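Local coordinates for NlpC/P60 domain-containing protein (Mycobacterium avium subsp. paratuberculosis, PDB 3GT2), which is of unknown function but contains an NlpC/P60 domain of the peptidase C40 family, whose members are generally credited with cysteine-type peptidase activity, at residues L59-Y64 with G76-V81; L24-V29 with N39-G44; Q13-V18 with A65-K70; D17-R22 with V106-G111; S32-G37 with R43-G48. All blocks are in the same frame, centred on the assembly; numbering follows the deposited sequence.

Contact 1: L59-Y64 with G76-V81; sequences LMQYAY and GAMYRV
Met78, a selenomethionine, lays the far end of its side chain over the shoulder of helix 56-65, overlapping Met60 and Gln61. Its CE atom sits 3.9 Å from Met60 CB and 3.9 Å from Gln61 CG, so the methyl group occupies the dip between two consecutive helical side chains. Met78 SE follows close behind, 4.0 Å from Met60 CB. The reach depends on a straight chain: beyond CG the torsions are nearly fully extended (chi2 171°, chi3 -173°), which lets one side chain bridge helices whose nearest CA atoms, those of Met60 and Met78, are 9.5 Å apart. Gln61 runs across Met78 at about a right angle and offers it only methylene surface, since its OE1 is turned to a hydrogen bond with Arg73 NE.

Helix 56-65 probably corresponds to the helix that in NlpC/P60 peptidases, with their papain-like fold, begins at the nucleophilic cysteine. The helix rests on the sheet, and Met60 makes part of the join. Its CB meets Met78, but the bends at chi2 and chi3 turn the rest of the chain away, toward Leu95, Val106 and Met108 on strands 95-98 and 105-111. Met78 likewise touches Phe97. Met78 also opens a type I turn to Val81, in which Val81 N donates to Met78 O at 3.2 Å, while Tyr79 meets Phe97 edge-to-face and packs against Lys84 in a cation-pi contact.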
# COMPACT_ATOMS: atom_id res chain seq x y z
N LEU A 59 -1.19 5.19 3.68
CA LEU A 59 -2.24 4.20 3.65
C LEU A 59 -1.68 2.78 3.81
O LEU A 59 -2.27 1.95 4.51
CB LEU A 59 -3.03 4.30 2.34
CG LEU A 59 -4.07 3.20 2.12
CD1 LEU A 59 -5.21 3.28 3.15
CD2 LEU A 59 -4.63 3.27 0.72
N MSE A 60 -0.54 2.52 3.18
CA MSE A 60 0.07 1.21 3.33
C MSE A 60 0.47 0.99 4.80
O MSE A 60 0.27 -0.08 5.35
CB MSE A 60 1.30 1.04 2.43
CG MSE A 60 1.06 1.25 0.94
SE MSE A 60 -0.19 -0.04 0.13
CE MSE A 60 -1.73 1.10 -0.07
N GLN A 61 1.03 2.02 5.42
CA GLN A 61 1.44 1.89 6.82
C GLN A 61 0.23 1.54 7.66
O GLN A 61 0.29 0.65 8.51
CB GLN A 61 2.07 3.18 7.34
CG GLN A 61 3.46 3.48 6.81
CD GLN A 61 4.14 4.56 7.63
OE1 GLN A 61 5.21 4.34 8.21
NE2 GLN A 61 3.51 5.73 7.70
N TYR A 62 -0.87 2.25 7.44
CA TYR A 62 -2.10 1.99 8.20
C TYR A 62 -2.59 0.55 8.02
O TYR A 62 -2.91 -0.14 8.99
CB TYR A 62 -3.21 2.96 7.79
CG TYR A 62 -4.51 2.66 8.50
CD1 TYR A 62 -4.68 2.99 9.83
CD2 TYR A 62 -5.55 1.99 7.84
CE1 TYR A 62 -5.88 2.72 10.50
CE2 TYR A 62 -6.73 1.70 8.49
CZ TYR A 62 -6.89 2.07 9.82
OH TYR A 62 -8.07 1.77 10.48
N ALA A 63 -2.68 0.11 6.77
CA ALA A 63 -3.26 -1.20 6.47
C ALA A 63 -2.40 -2.32 7.06
O ALA A 63 -2.91 -3.21 7.76
CB ALA A 63 -3.42 -1.38 4.97
N TYR A 64 -1.10 -2.27 6.80
CA TYR A 64 -0.21 -3.34 7.26
C TYR A 64 -0.01 -3.39 8.78
O TYR A 64 0.30 -4.44 9.33
CB TYR A 64 1.12 -3.32 6.46
CG TYR A 64 0.90 -3.78 5.03
CD1 TYR A 64 0.35 -2.93 4.09
CD2 TYR A 64 1.19 -5.08 4.65
CE1 TYR A 64 0.12 -3.35 2.78
CE2 TYR A 64 0.96 -5.51 3.35
CZ TYR A 64 0.42 -4.65 2.42
OH TYR A 64 0.19 -5.09 1.13
N GLY A 76 9.75 4.40 -1.62
CA GLY A 76 11.12 4.04 -1.97
C GLY A 76 11.77 3.14 -0.93
O GLY A 76 12.55 2.26 -1.26
N ALA A 77 11.43 3.36 0.34
CA ALA A 77 11.97 2.53 1.41
C ALA A 77 11.25 1.19 1.51
O ALA A 77 11.85 0.17 1.84
CB ALA A 77 11.91 3.27 2.75
N MSE A 78 9.94 1.18 1.23
CA MSE A 78 9.20 -0.08 1.22
C MSE A 78 9.72 -1.00 0.13
O MSE A 78 9.69 -2.22 0.28
CB MSE A 78 7.70 0.17 1.01
CG MSE A 78 7.02 0.86 2.16
SE MSE A 78 5.20 1.40 1.71
CE MSE A 78 4.83 2.40 3.33
N TYR A 79 10.19 -0.42 -0.97
CA TYR A 79 10.69 -1.18 -2.10
C TYR A 79 11.94 -1.96 -1.70
O TYR A 79 12.34 -2.88 -2.38
CB TYR A 79 11.04 -0.24 -3.24
CG TYR A 79 11.23 -0.92 -4.58
CD1 TYR A 79 10.20 -1.65 -5.16
CD2 TYR A 79 12.43 -0.80 -5.27
CE1 TYR A 79 10.36 -2.26 -6.39
CE2 TYR A 79 12.61 -1.42 -6.51
CZ TYR A 79 11.56 -2.14 -7.06
OH TYR A 79 11.69 -2.75 -8.28
N ARG A 80 12.55 -1.56 -0.59
CA ARG A 80 13.82 -2.16 -0.17
C ARG A 80 13.68 -3.11 1.01
O ARG A 80 14.68 -3.54 1.59
CB ARG A 80 14.83 -1.05 0.16
CG ARG A 80 15.21 -0.23 -1.06
CD ARG A 80 15.95 1.04 -0.66
NE ARG A 80 17.20 0.74 0.03
CZ ARG A 80 18.32 0.40 -0.58
NH1 ARG A 80 18.36 0.30 -1.91
NH2 ARG A 80 19.41 0.14 0.13
N VAL A 81 12.45 -3.46 1.36
CA VAL A 81 12.24 -4.46 2.40
C VAL A 81 11.50 -5.67 1.83
O VAL A 81 11.02 -5.63 0.71
CB VAL A 81 11.48 -3.89 3.61
CG1 VAL A 81 12.14 -2.59 4.06
CG2 VAL A 81 10.02 -3.65 3.25

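Contact 2: L24-V29 with N39-G44; sequences LSQRGV and NGPTRG. With SO4 (sulfate ion), chain B.
Pro41 rests its ring against Gln26 and Val29, where the loop after helix 7-24 faces the chain entering the small hairpin of strands 42-43 and 52-53 in this papain-like NlpC/P60 domain. This is the compact part of the contact. Gln26 OE1 lies 3.8 Å from Pro41 CG, a carbonyl oxygen set against ring carbons, and Val29 CG1 is 4.1 Å from Pro41 CB. Both side chains cross the ring at about right angles, and Phe54 touches all three residues. Val29 presents CG1 because that methyl is anti to its backbone N (chi1 170°).

The amide of Gln26 is steadied from its other end. A bend at chi2 brings NE2 back to Ser25 OG at 3.0 Å, with the acceptor close to the amide plane; Ser25 OG is bonded in turn to Arg22 O. Two successive turns shape this loop, type I from Leu24 to Arg27 and type II from Gln26 to Val29, with Gly28 supplying the positive phi of the second.

Away from the proline the contact gives way to the solvent side. There Arg27 folds back on its own loop: NE reaches Leu24 O at 2.9 Å, while Arg27 N approaches the same oxygen from the opposite face of its carbonyl plane. Arg43, two residues on from Pro41, instead holds at the edge of its guanidinium a sulfate that probably came from the crystallisation liquor. Its backbone N donates to sulfate O3 at 2.8 Å, and its NH2 to sulfate O1 at 2.9 Å.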
# COMPACT_ATOMS: atom_id res chain seq x y z
N LEU A 24 -9.32 -1.52 2.78
CA LEU A 24 -10.64 -1.30 2.18
C LEU A 24 -11.53 -0.40 3.04
O LEU A 24 -12.39 0.30 2.51
CB LEU A 24 -11.34 -2.62 1.93
CG LEU A 24 -10.83 -3.43 0.74
CD1 LEU A 24 -11.55 -4.77 0.69
CD2 LEU A 24 -11.03 -2.66 -0.56
N SER A 25 -11.34 -0.45 4.35
CA SER A 25 -12.15 0.35 5.28
C SER A 25 -11.91 1.85 5.11
O SER A 25 -12.68 2.67 5.61
CB SER A 25 -11.88 -0.05 6.73
OG SER A 25 -10.70 0.55 7.23
N GLN A 26 -10.83 2.20 4.41
CA GLN A 26 -10.47 3.60 4.20
C GLN A 26 -10.91 4.15 2.84
O GLN A 26 -10.58 5.28 2.50
CB GLN A 26 -8.95 3.81 4.38
CG GLN A 26 -8.43 3.38 5.74
CD GLN A 26 -9.13 4.10 6.89
OE1 GLN A 26 -8.97 5.31 7.06
NE2 GLN A 26 -9.91 3.36 7.67
N ARG A 27 -11.64 3.36 2.06
CA ARG A 27 -12.13 3.85 0.77
C ARG A 27 -12.87 5.17 0.94
O ARG A 27 -13.70 5.31 1.85
CB ARG A 27 -13.06 2.82 0.11
CG ARG A 27 -12.34 1.66 -0.57
CD ARG A 27 -13.31 0.58 -1.02
NE ARG A 27 -13.87 -0.17 0.11
CZ ARG A 27 -14.77 -1.15 -0.01
NH1 ARG A 27 -15.22 -1.49 -1.21
NH2 ARG A 27 -15.22 -1.78 1.07
N GLY A 28 -12.58 6.14 0.08
CA GLY A 28 -13.22 7.44 0.16
C GLY A 28 -12.44 8.50 0.91
O GLY A 28 -12.72 9.69 0.78
N VAL A 29 -11.46 8.09 1.72
CA VAL A 29 -10.67 9.08 2.43
C VAL A 29 -9.87 9.85 1.40
O VAL A 29 -9.31 9.26 0.48
CB VAL A 29 -9.72 8.42 3.47
CG1 VAL A 29 -8.73 9.44 4.03
CG2 VAL A 29 -10.52 7.77 4.60
N ASN A 39 -1.59 5.10 12.41
CA ASN A 39 -2.77 5.28 13.25
C ASN A 39 -4.00 5.78 12.50
O ASN A 39 -5.09 5.90 13.07
CB ASN A 39 -2.45 6.19 14.43
CG ASN A 39 -1.50 5.55 15.42
OD1 ASN A 39 -1.70 4.40 15.83
ND2 ASN A 39 -0.45 6.28 15.80
N GLY A 40 -3.83 6.06 11.21
CA GLY A 40 -4.93 6.54 10.40
C GLY A 40 -4.55 7.79 9.63
O GLY A 40 -3.38 8.18 9.62
N PRO A 41 -5.54 8.41 8.97
CA PRO A 41 -5.34 9.61 8.16
C PRO A 41 -4.96 10.78 9.05
O PRO A 41 -5.43 10.84 10.18
CB PRO A 41 -6.73 9.89 7.58
CG PRO A 41 -7.61 8.77 7.99
CD PRO A 41 -6.95 8.01 9.08
N THR A 42 -4.13 11.69 8.54
CA THR A 42 -3.76 12.90 9.26
C THR A 42 -3.55 14.05 8.28
O THR A 42 -3.57 13.85 7.07
CB THR A 42 -2.44 12.69 10.04
OG1 THR A 42 -1.33 12.66 9.12
CG2 THR A 42 -2.48 11.39 10.83
N ARG A 43 -3.35 15.26 8.80
CA ARG A 43 -2.93 16.34 7.92
C ARG A 43 -1.57 16.01 7.31
O ARG A 43 -0.77 15.29 7.90
CB ARG A 43 -2.88 17.68 8.67
CG ARG A 43 -4.25 18.18 9.07
CD ARG A 43 -4.15 19.51 9.78
NE ARG A 43 -3.25 19.44 10.92
CZ ARG A 43 -2.86 20.50 11.63
NH1 ARG A 43 -3.30 21.71 11.31
NH2 ARG A 43 -2.03 20.34 12.66
N GLY A 44 -1.32 16.52 6.11
CA GLY A 44 -0.04 16.32 5.46
C GLY A 44 0.82 17.56 5.58
O GLY A 44 0.68 18.35 6.53
S SO4 B . -1.84 16.09 12.44
O1 SO4 B . -1.73 17.44 13.00
O2 SO4 B . -2.23 15.15 13.48
O3 SO4 B . -2.85 16.11 11.39
O4 SO4 B . -0.56 15.67 11.88

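Contact 3: Q13-V18 with A65-K70; sequences QQATDV and AGAGIK. With EDO (1,2-ethanediol), chain D.
Ala15 and Ala67 bring two backbones unusually near each other, their CA atoms 5.2 Å apart, with a single methyl group from each between them. The pair joins helix 7-24 to the turn that follows helix 56-65 in the papain-like NlpC/P60 domain, a plain helix-to-loop packing at the surface. The two CB atoms touch at 3.9 Å, and with such small residues the helix can settle almost directly on the loop.

One helical turn further on, Val18 makes the other half of the contact. Its CG1 stands 3.5 Å from the carbonyl oxygen of Gly66 and 3.7 Å from Gly66 C, so a methyl group packs on a peptide unit instead of a side chain. The methyl is put there by chi1 of 161°, which places CG1 opposite the backbone N. Gly66 has no side chain to hold the two parts apart, and Arg22, from the next turn of the same helix, also packs on it.

The loop keeps its shape by its own bonding. Ala65 to Gly68 forms a type I turn in which Gly68 N donates to Ala65 O at 3.1 Å, and Gly68 then takes a positive phi of 77° as the chain changes course. Leu140, the last modelled residue, touches both Ala15 and Ile69 and so extends the apolar contact. Beyond the turn, Lys70 points well clear of the helix; bent at chi3, its NZ donates a hydrogen bond at 3.2 Å to O2 of a bound 1,2-ethanediol, probably left by the crystallisation liquor.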
# COMPACT_ATOMS: atom_id res chain seq x y z
N GLN A 13 -2.23 -16.16 5.20
CA GLN A 13 -3.58 -15.91 4.70
C GLN A 13 -4.39 -15.04 5.66
O GLN A 13 -5.14 -14.15 5.24
CB GLN A 13 -4.30 -17.23 4.45
CG GLN A 13 -3.66 -18.08 3.36
CD GLN A 13 -4.10 -19.53 3.42
OE1 GLN A 13 -3.63 -20.37 2.65
NE2 GLN A 13 -5.02 -19.83 4.34
N GLN A 14 -4.25 -15.30 6.95
CA GLN A 14 -4.96 -14.52 7.95
C GLN A 14 -4.47 -13.08 7.97
O GLN A 14 -5.28 -12.15 8.03
CB GLN A 14 -4.77 -15.14 9.32
CG GLN A 14 -5.91 -16.01 9.78
CD GLN A 14 -5.78 -16.36 11.24
OE1 GLN A 14 -5.00 -17.24 11.61
NE2 GLN A 14 -6.52 -15.66 12.09
N ALA A 15 -3.16 -12.90 7.92
CA ALA A 15 -2.58 -11.56 7.89
C ALA A 15 -3.03 -10.81 6.65
O ALA A 15 -3.45 -9.66 6.71
CB ALA A 15 -1.06 -11.63 7.95
N THR A 16 -2.96 -11.47 5.50
CA THR A 16 -3.35 -10.85 4.24
C THR A 16 -4.80 -10.35 4.29
O THR A 16 -5.09 -9.24 3.86
CB THR A 16 -3.16 -11.83 3.07
OG1 THR A 16 -1.78 -12.21 3.01
CG2 THR A 16 -3.56 -11.19 1.77
N ASP A 17 -5.69 -11.16 4.85
CA ASP A 17 -7.10 -10.80 4.99
C ASP A 17 -7.31 -9.59 5.91
O ASP A 17 -8.13 -8.72 5.62
CB ASP A 17 -7.89 -11.99 5.52
CG ASP A 17 -9.33 -11.64 5.82
OD1 ASP A 17 -10.14 -11.63 4.87
OD2 ASP A 17 -9.65 -11.37 7.00
N VAL A 18 -6.58 -9.54 7.01
CA VAL A 18 -6.67 -8.41 7.94
C VAL A 18 -6.23 -7.11 7.27
O VAL A 18 -6.87 -6.06 7.43
CB VAL A 18 -5.81 -8.65 9.19
CG1 VAL A 18 -5.54 -7.34 9.91
CG2 VAL A 18 -6.49 -9.65 10.13
N ALA A 65 -0.25 -2.27 9.46
CA ALA A 65 -0.13 -2.26 10.92
C ALA A 65 -1.05 -3.29 11.56
O ALA A 65 -0.77 -3.78 12.65
CB ALA A 65 -0.43 -0.89 11.45
N GLY A 66 -2.16 -3.62 10.89
CA GLY A 66 -3.09 -4.62 11.39
C GLY A 66 -2.52 -6.02 11.52
O GLY A 66 -3.00 -6.83 12.31
N ALA A 67 -1.48 -6.32 10.74
CA ALA A 67 -0.82 -7.62 10.79
C ALA A 67 0.40 -7.61 11.71
O ALA A 67 1.17 -8.57 11.73
CB ALA A 67 -0.43 -8.07 9.39
N GLY A 68 0.57 -6.53 12.46
CA GLY A 68 1.68 -6.41 13.39
C GLY A 68 2.98 -6.09 12.66
O GLY A 68 4.06 -6.49 13.08
N ILE A 69 2.86 -5.34 11.57
CA ILE A 69 3.99 -4.91 10.78
C ILE A 69 4.05 -3.39 10.76
O ILE A 69 3.02 -2.73 10.54
CB ILE A 69 3.87 -5.43 9.33
CG1 ILE A 69 4.03 -6.95 9.29
CG2 ILE A 69 4.89 -4.74 8.40
CD1 ILE A 69 3.73 -7.56 7.95
N LYS A 70 5.22 -2.83 11.02
CA LYS A 70 5.45 -1.40 10.85
C LYS A 70 6.29 -1.17 9.60
O LYS A 70 7.48 -1.44 9.59
CB LYS A 70 6.16 -0.81 12.08
CG LYS A 70 5.25 -0.68 13.29
CD LYS A 70 5.98 -0.12 14.50
CE LYS A 70 6.71 1.18 14.18
NZ LYS A 70 7.18 1.84 15.44
C1 EDO D . 10.09 0.37 15.90
O1 EDO D . 10.70 1.63 15.83
C2 EDO D . 9.72 -0.16 17.28
O2 EDO D . 8.37 -0.14 17.66

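Contact 4: D17-R22 with V106-G111; sequences DVVIAR and VAMYLG. With SO4 (sulfate ion), chain C.
Met108 and Leu110, alternate residues of strand 105-111, meet Val19 and Ile20 of helix 7-24; the short axes of 17-22 and 106-111 cross at -115° and approach to 10.3 Å. It is a helix-on-sheet layer of the papain-like NlpC/P60 domain. The strand starts with Val106, which looks to helix 56-65 and touches Met60 and Ala56, the latter probably at the place of the family's nucleophilic cysteine. Ala107 follows, packed beside Met115 and Glu117 of the neighbouring strand 114-118.

Met108, a selenomethionine, is the first to reach helix 17-22. With CG opposite its backbone N (chi1 177°) the chain projects from the sheet, and its selenium lies against two consecutive helical residues: SE is 3.9 Å from Ile20 CG1 and 4.1 Å from Val19 CG1. Ile20 runs across the Met108 chain at about a right angle. Tyr64 of helix 56-65 touches both Val19 and Met108, so the two helices share this patch of the sheet.

Tyr109 points the other way from the helix, as strand alternation requires. Leu110 returns to it: CD2 lies 4.1 Å from both Ile20 CG1 and Ile20 CG2, the two branched chains sliding past one another in opposite directions. Gly111 N lies 3.4 Å above the centre of the Tyr109 ring, and the residue then takes a positive phi of 87°. At the edge of that ring a sulfate, also held by Asn112 N and probably from the crystallisation liquor, receives a short hydrogen bond at its O1, 2.6 Å from Tyr109 OH, which is also hydrogen-bonded to Asn113 N.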
# COMPACT_ATOMS: atom_id res chain seq x y z
N ASP A 17 -5.69 -11.16 4.85
CA ASP A 17 -7.10 -10.80 4.99
C ASP A 17 -7.31 -9.59 5.91
O ASP A 17 -8.13 -8.72 5.62
CB ASP A 17 -7.89 -11.99 5.52
CG ASP A 17 -9.33 -11.64 5.82
OD1 ASP A 17 -10.14 -11.63 4.87
OD2 ASP A 17 -9.65 -11.37 7.00
N VAL A 18 -6.58 -9.54 7.01
CA VAL A 18 -6.67 -8.41 7.94
C VAL A 18 -6.23 -7.11 7.27
O VAL A 18 -6.87 -6.06 7.43
CB VAL A 18 -5.81 -8.65 9.19
CG1 VAL A 18 -5.54 -7.34 9.91
CG2 VAL A 18 -6.49 -9.65 10.13
N VAL A 19 -5.13 -7.18 6.53
CA VAL A 19 -4.55 -6.00 5.91
C VAL A 19 -5.46 -5.47 4.79
O VAL A 19 -5.68 -4.27 4.68
CB VAL A 19 -3.15 -6.30 5.37
CG1 VAL A 19 -2.64 -5.12 4.57
CG2 VAL A 19 -2.22 -6.62 6.53
N ILE A 20 -6.02 -6.38 4.01
CA ILE A 20 -6.95 -5.99 2.96
C ILE A 20 -8.21 -5.37 3.55
O ILE A 20 -8.65 -4.33 3.08
CB ILE A 20 -7.31 -7.18 2.05
CG1 ILE A 20 -6.09 -7.60 1.23
CG2 ILE A 20 -8.49 -6.82 1.17
CD1 ILE A 20 -6.29 -8.90 0.45
N ALA A 21 -8.77 -5.99 4.58
CA ALA A 21 -9.93 -5.43 5.28
C ALA A 21 -9.65 -4.01 5.78
O ALA A 21 -10.47 -3.11 5.61
CB ALA A 21 -10.37 -6.34 6.43
N ARG A 22 -8.49 -3.79 6.40
CA ARG A 22 -8.16 -2.48 6.93
C ARG A 22 -8.01 -1.42 5.84
O ARG A 22 -8.48 -0.29 5.97
CB ARG A 22 -6.89 -2.54 7.77
CG ARG A 22 -7.09 -3.20 9.11
CD ARG A 22 -5.76 -3.42 9.80
NE ARG A 22 -5.05 -2.17 10.03
CZ ARG A 22 -5.23 -1.40 11.11
NH1 ARG A 22 -6.10 -1.75 12.04
NH2 ARG A 22 -4.53 -0.28 11.25
N VAL A 106 3.03 3.73 -4.39
CA VAL A 106 2.89 2.34 -4.03
C VAL A 106 1.40 2.04 -3.91
O VAL A 106 0.60 2.94 -3.65
CB VAL A 106 3.60 2.05 -2.68
CG1 VAL A 106 3.04 2.97 -1.56
CG2 VAL A 106 3.48 0.57 -2.33
N ALA A 107 1.02 0.78 -4.12
CA ALA A 107 -0.37 0.36 -4.00
C ALA A 107 -0.42 -1.10 -3.58
O ALA A 107 0.57 -1.79 -3.66
CB ALA A 107 -1.10 0.56 -5.32
N MSE A 108 -1.57 -1.56 -3.10
CA MSE A 108 -1.70 -2.93 -2.63
C MSE A 108 -2.45 -3.78 -3.64
O MSE A 108 -3.57 -3.44 -4.05
CB MSE A 108 -2.46 -2.93 -1.29
CG MSE A 108 -2.72 -4.34 -0.76
SE MSE A 108 -4.01 -4.29 0.75
CE MSE A 108 -5.45 -3.29 -0.10
N TYR A 109 -1.85 -4.89 -4.06
CA TYR A 109 -2.54 -5.80 -4.96
C TYR A 109 -3.67 -6.54 -4.25
O TYR A 109 -3.49 -7.03 -3.13
CB TYR A 109 -1.56 -6.81 -5.55
CG TYR A 109 -2.13 -7.59 -6.70
CD1 TYR A 109 -2.79 -6.95 -7.75
CD2 TYR A 109 -2.01 -8.98 -6.74
CE1 TYR A 109 -3.29 -7.67 -8.82
CE2 TYR A 109 -2.52 -9.70 -7.80
CZ TYR A 109 -3.17 -9.05 -8.83
OH TYR A 109 -3.68 -9.77 -9.88
N LEU A 110 -4.83 -6.62 -4.90
CA LEU A 110 -6.00 -7.27 -4.31
C LEU A 110 -6.38 -8.55 -5.04
O LEU A 110 -7.37 -9.21 -4.70
CB LEU A 110 -7.20 -6.31 -4.31
CG LEU A 110 -6.98 -4.99 -3.59
CD1 LEU A 110 -8.20 -4.10 -3.77
CD2 LEU A 110 -6.69 -5.24 -2.11
N GLY A 111 -5.59 -8.91 -6.04
CA GLY A 111 -5.89 -10.04 -6.90
C GLY A 111 -6.78 -9.63 -8.07
O GLY A 111 -7.41 -8.56 -8.04
S SO4 C . -4.46 -13.22 -9.71
O1 SO4 C . -3.34 -12.32 -9.98
O2 SO4 C . -5.05 -12.94 -8.41
O3 SO4 C . -5.47 -13.07 -10.76
O4 SO4 C . -3.97 -14.60 -9.71

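Contact 5: S32-G37 with R43-G48; sequences SWAGGG and RGTGTG. With SO4 (sulfate ion), chain B.
Two glycine-rich loops of the NlpC/P60 domain lie against each other here: the type II turn from Ser32 to Gly35, and the loop that links strands 42-43 and 52-53 of the small hairpin. Trp33 O, the carbonyl of the turn's central peptide, is their meeting point. Thr45 N donates to it at 3.0 Å, approaching nearly head-on with a C=O...N angle of 162°, and Gly44 CA adds a C-H...O contact to the same oxygen at 3.1 Å. Closeness of this order follows from the lack of side chains: the CA atoms of Gly35 and Gly44 are 3.8 Å apart.

Side chains meet beside this backbone join. Thr45 OG1 rests 3.5 Å from Ala34 CB and in the plane of the Trp33 ring, at its CD1 edge. A chi1 of 61° turns the hydroxyl to that side. The hairpin loop is tied to itself by Gly44 N donating to Gly48 O at 3.0 Å and by Gly48 N donating to Thr45 O at 2.9 Å, while the turn is closed by Gly35 N donating to Ser32 O at 2.8 Å. Ser32 OG, buried between the loops, bonds to Thr51 O.

With one oxygen taking an N-H bond and a C-H...O contact, and each loop bonded internally, the polar part of the join runs main chain to main chain, with the Thr45, Ala34 and Trp33 side chains packed beside it.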
# COMPACT_ATOMS: atom_id res chain seq x y z
N SER A 32 -4.09 13.29 0.74
CA SER A 32 -3.39 14.41 1.35
C SER A 32 -1.89 14.21 1.22
O SER A 32 -1.35 13.21 1.69
CB SER A 32 -3.75 14.57 2.82
OG SER A 32 -3.05 15.68 3.35
N TRP A 33 -1.23 15.16 0.58
CA TRP A 33 0.20 15.06 0.38
C TRP A 33 0.92 14.87 1.71
O TRP A 33 0.88 15.73 2.59
CB TRP A 33 0.73 16.30 -0.34
CG TRP A 33 2.17 16.21 -0.59
CD1 TRP A 33 3.17 16.56 0.26
CD2 TRP A 33 2.80 15.70 -1.77
NE1 TRP A 33 4.39 16.31 -0.32
CE2 TRP A 33 4.19 15.79 -1.57
CE3 TRP A 33 2.32 15.20 -2.99
CZ2 TRP A 33 5.11 15.39 -2.54
CZ3 TRP A 33 3.24 14.80 -3.94
CH2 TRP A 33 4.62 14.90 -3.71
N ALA A 34 1.56 13.71 1.86
CA ALA A 34 2.30 13.35 3.07
C ALA A 34 1.37 13.10 4.26
O ALA A 34 1.80 13.17 5.41
CB ALA A 34 3.34 14.42 3.41
N GLY A 35 0.11 12.80 3.99
CA GLY A 35 -0.85 12.59 5.07
C GLY A 35 -0.95 11.15 5.55
O GLY A 35 -0.79 10.21 4.77
N GLY A 36 -1.19 10.98 6.84
CA GLY A 36 -1.56 9.68 7.38
C GLY A 36 -0.40 8.79 7.76
O GLY A 36 0.77 9.10 7.50
N GLY A 37 -0.72 7.67 8.37
CA GLY A 37 0.29 6.75 8.85
C GLY A 37 -0.35 5.63 9.62
O GLY A 37 -1.55 5.37 9.50
N ARG A 43 -3.35 15.26 8.80
CA ARG A 43 -2.93 16.34 7.92
C ARG A 43 -1.57 16.01 7.31
O ARG A 43 -0.77 15.29 7.90
CB ARG A 43 -2.88 17.68 8.67
CG ARG A 43 -4.25 18.18 9.07
CD ARG A 43 -4.15 19.51 9.78
NE ARG A 43 -3.25 19.44 10.92
CZ ARG A 43 -2.86 20.50 11.63
NH1 ARG A 43 -3.30 21.71 11.31
NH2 ARG A 43 -2.03 20.34 12.66
N GLY A 44 -1.32 16.52 6.11
CA GLY A 44 -0.04 16.32 5.46
C GLY A 44 0.82 17.56 5.58
O GLY A 44 0.68 18.35 6.53
N THR A 45 1.71 17.76 4.61
CA THR A 45 2.55 18.94 4.59
C THR A 45 2.44 19.66 3.25
O THR A 45 1.99 19.07 2.26
CB THR A 45 4.03 18.59 4.82
OG1 THR A 45 4.48 17.71 3.78
CG2 THR A 45 4.22 17.91 6.17
N GLY A 46 2.84 20.93 3.22
CA GLY A 46 2.79 21.71 2.00
C GLY A 46 1.38 21.80 1.45
O GLY A 46 0.48 22.32 2.11
N THR A 47 1.18 21.30 0.24
CA THR A 47 -0.14 21.29 -0.37
C THR A 47 -1.16 20.50 0.46
O THR A 47 -2.37 20.68 0.31
CB THR A 47 -0.10 20.72 -1.80
OG1 THR A 47 0.68 21.59 -2.63
CG2 THR A 47 -1.50 20.60 -2.37
N GLY A 48 -0.69 19.64 1.36
CA GLY A 48 -1.59 18.85 2.17
C GLY A 48 -1.74 19.32 3.61
O GLY A 48 -2.43 18.70 4.40
S SO4 B . -1.84 16.09 12.44
O1 SO4 B . -1.73 17.44 13.00
O2 SO4 B . -2.23 15.15 13.48
O3 SO4 B . -2.85 16.11 11.39
O4 SO4 B . -0.56 15.67 11.88

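Overall arrangement
Contacts 3 and 4, centres 9 Å apart, share helix 7-24 with Asp17 and Val18. Contact 1 meets contact 4 through Arg22 NH2, 2.8 Å from Tyr62 O, and Met60 CG, 3.6 Å from Val106 CG1; it meets contact 3 where Tyr64 O lies 3.7 Å from Ile69 CB. Contacts 2 and 5 share Arg43, Gly44 and one sulfate, with Thr42 OG1 2.8 Å from Gly36 N. Tyr62 joins the groups by packing on Gln26, Gly40 and Gly37. Contacts 4 and 5 lie on opposite sides of the chain's centre, their centres 21 Å apart. Helix 56-65, at contact 1, begins in family peptidases at the catalytic cysteine and probably marks the matching site, where this chain has alanine.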